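Local coordinates for protein carbohydrate binding module (PDB 2W3J) that probably binds uronic acid sugars through a calcium-containing beta-sandwich module of carbohydrate binding family 35, at residues I31-A36 and D116-I121. Residues are numbered along the deposited sequence; the frame is centred on the assembly and turned at random. Where two conformers were deposited one is given.
Sequences IDTENA and DGLANI. With CA (calcium ion), chain B.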
loop_
_atom_site.group_PDB
_atom_site.type_symbol
_atom_site.label_atom_id
_atom_site.label_comp_id
_atom_site.label_asym_id
_atom_site.label_seq_id
_atom_site.Cartn_x
_atom_site.Cartn_y
_atom_site.Cartn_z
ATOM N N ILE A 31 3.990 -7.531 -2.463
ATOM C CA ILE A 31 2.928 -7.839 -3.420
ATOM C C ILE A 31 3.380 -7.547 -4.858
ATOM O O ILE A 31 3.869 -6.481 -5.152
ATOM C CB ILE A 31 1.666 -7.016 -3.129
ATOM C CG1 ILE A 31 1.148 -7.312 -1.706
ATOM C CG2 ILE A 31 0.587 -7.285 -4.186
ATOM C CD1 ILE A 31 0.991 -8.788 -1.359
ATOM N N ASP A 32 3.211 -8.523 -5.735
ATOM C CA ASP A 32 3.518 -8.328 -7.159
ATOM C C ASP A 32 2.206 -8.533 -7.898
ATOM O O ASP A 32 1.738 -9.662 -8.066
ATOM C CB ASP A 32 4.583 -9.359 -7.579
ATOM C CG ASP A 32 5.087 -9.172 -8.985
ATOM O OD1 ASP A 32 4.382 -8.581 -9.815
ATOM O OD2 ASP A 32 6.206 -9.667 -9.272
ATOM N N THR A 33 1.540 -7.438 -8.265
ATOM C CA THR A 33 0.221 -7.598 -8.867
ATOM C C THR A 33 0.348 -8.032 -10.317
ATOM O O THR A 33 1.407 -7.852 -10.937
ATOM C CB THR A 33 -0.543 -6.247 -8.913
ATOM O OG1 THR A 33 0.285 -5.277 -9.549
ATOM C CG2 THR A 33 -0.847 -5.736 -7.514
ATOM N N GLU A 34 -0.751 -8.556 -10.862
ATOM C CA GLU A 34 -0.787 -8.712 -12.305
ATOM C C GLU A 34 -0.763 -7.337 -12.993
ATOM O O GLU A 34 -0.968 -6.271 -12.369
ATOM C CB GLU A 34 -1.996 -9.547 -12.736
ATOM C CG GLU A 34 -3.270 -8.751 -12.898
ATOM C CD GLU A 34 -3.857 -8.252 -11.572
ATOM O OE1 GLU A 34 -4.946 -7.616 -11.618
ATOM O OE2 GLU A 34 -3.246 -8.495 -10.491
ATOM N N ASN A 35 -0.451 -7.351 -14.285
ATOM C CA ASN A 35 -0.373 -6.109 -15.029
ATOM C C ASN A 35 -1.767 -5.783 -15.567
ATOM O O ASN A 35 -2.136 -6.163 -16.697
ATOM C CB ASN A 35 0.625 -6.228 -16.185
ATOM C CG ASN A 35 2.021 -6.505 -15.714
ATOM O OD1 ASN A 35 2.401 -6.139 -14.599
ATOM N ND2 ASN A 35 2.803 -7.173 -16.555
ATOM N N ALA A 36 -2.571 -5.108 -14.754
ATOM C CA ALA A 36 -3.936 -4.816 -15.164
ATOM C C ALA A 36 -4.430 -3.542 -14.470
ATOM O O ALA A 36 -4.105 -3.277 -13.318
ATOM C CB ALA A 36 -4.867 -5.974 -14.823
ATOM N N ASP A 116 0.082 -1.367 -16.297
ATOM C CA ASP A 116 1.263 -1.929 -15.664
ATOM C C ASP A 116 0.987 -2.402 -14.242
ATOM O O ASP A 116 1.899 -2.883 -13.564
ATOM C CB ASP A 116 2.401 -0.913 -15.645
ATOM C CG ASP A 116 3.086 -0.779 -16.997
ATOM O OD1 ASP A 116 2.731 -1.552 -17.925
ATOM O OD2 ASP A 116 3.986 0.089 -17.109
ATOM N N GLY A 117 -0.262 -2.288 -13.791
ATOM C CA GLY A 117 -0.607 -2.668 -12.402
ATOM C C GLY A 117 0.068 -1.805 -11.351
ATOM O O GLY A 117 0.486 -0.669 -11.615
ATOM N N LEU A 118 0.162 -2.329 -10.118
ATOM C CA LEU A 118 0.902 -1.615 -9.086
ATOM C C LEU A 118 2.415 -1.848 -9.169
ATOM O O LEU A 118 2.876 -2.853 -9.718
ATOM C CB LEU A 118 0.415 -2.059 -7.701
ATOM C CG LEU A 118 -1.086 -1.835 -7.420
ATOM C CD1 LEU A 118 -1.447 -2.346 -6.011
ATOM C CD2 LEU A 118 -1.369 -0.305 -7.542
ATOM N N ALA A 119 3.177 -0.900 -8.634
ATOM C CA ALA A 119 4.562 -1.171 -8.240
ATOM C C ALA A 119 4.536 -2.353 -7.262
ATOM O O ALA A 119 3.484 -2.720 -6.720
ATOM C CB ALA A 119 5.164 0.042 -7.562
ATOM N N ASN A 120 5.691 -2.962 -7.033
ATOM C CA ASN A 120 5.753 -4.041 -6.042
ATOM C C ASN A 120 5.633 -3.376 -4.683
ATOM O O ASN A 120 6.442 -2.533 -4.343
ATOM C CB ASN A 120 7.091 -4.783 -6.153
ATOM C CG ASN A 120 7.188 -5.581 -7.434
ATOM O OD1 ASN A 120 6.166 -5.932 -8.045
ATOM N ND2 ASN A 120 8.420 -5.947 -7.815
ATOM N N ILE A 121 4.637 -3.777 -3.902
ATOM C CA ILE A 121 4.361 -3.044 -2.639
ATOM C C ILE A 121 4.881 -3.837 -1.441
ATOM O O ILE A 121 4.418 -4.955 -1.178
ATOM C CB ILE A 121 2.873 -2.791 -2.456
ATOM C CG1 ILE A 121 2.291 -2.064 -3.695
ATOM C CG2 ILE A 121 2.644 -1.980 -1.118
ATOM C CD1 ILE A 121 2.994 -0.723 -3.974
HETATM CA CA CA B . 3.558 -6.665 -10.897
HETATM O O HOH W 1 3.540 -5.301 -8.896
HETATM O O HOH W 2 2.166 -4.885 -11.747
HETATM O O HOH W 3 4.028 -7.562 -13.027
HETATM O O HOH W 4 5.991 -5.942 -10.805
#
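Asn120 OD1 sits over one face of the Asp32 carboxylate, 3.5 Å from Asp32 CG. The amide and carboxylate planes are 52° apart, and two calcium-bound waters donate to the amide oxygen. Asp32 CG is anti to the backbone N (chi1 -174°), which carries Asp32 OD1 to the calcium ion at 2.4 Å. Thr33 O and four waters complete six ligands. Residues 116-121 therefore meet the metal only through water. One of these waters accepts from Thr33 N and donates to Leu118 O and Asn120 OD1. Another donates to Asn35 OD1 at 2.7 Å. Thr33 OG1 accepts from Leu118 N at 3.0 Å in a bent bond (139°), while Thr33 CG2 packs on Leu118 CD1 at 3.8 Å. Ile31 and Ile121 form an antiparallel hydrogen-bonded pair, with Ile31 N to Ile121 O at 2.9 Å and Ile121 N to Ile31 O at 3.1 Å. Both isoleucines and Leu118 rest on Ile41 of strand 40-47. Residues 31-36 thus bind the calcium ion directly, and residues 116-121 hold its waters. Such waters might give way to a uronic acid, consistent with the sugar specificity of family 35.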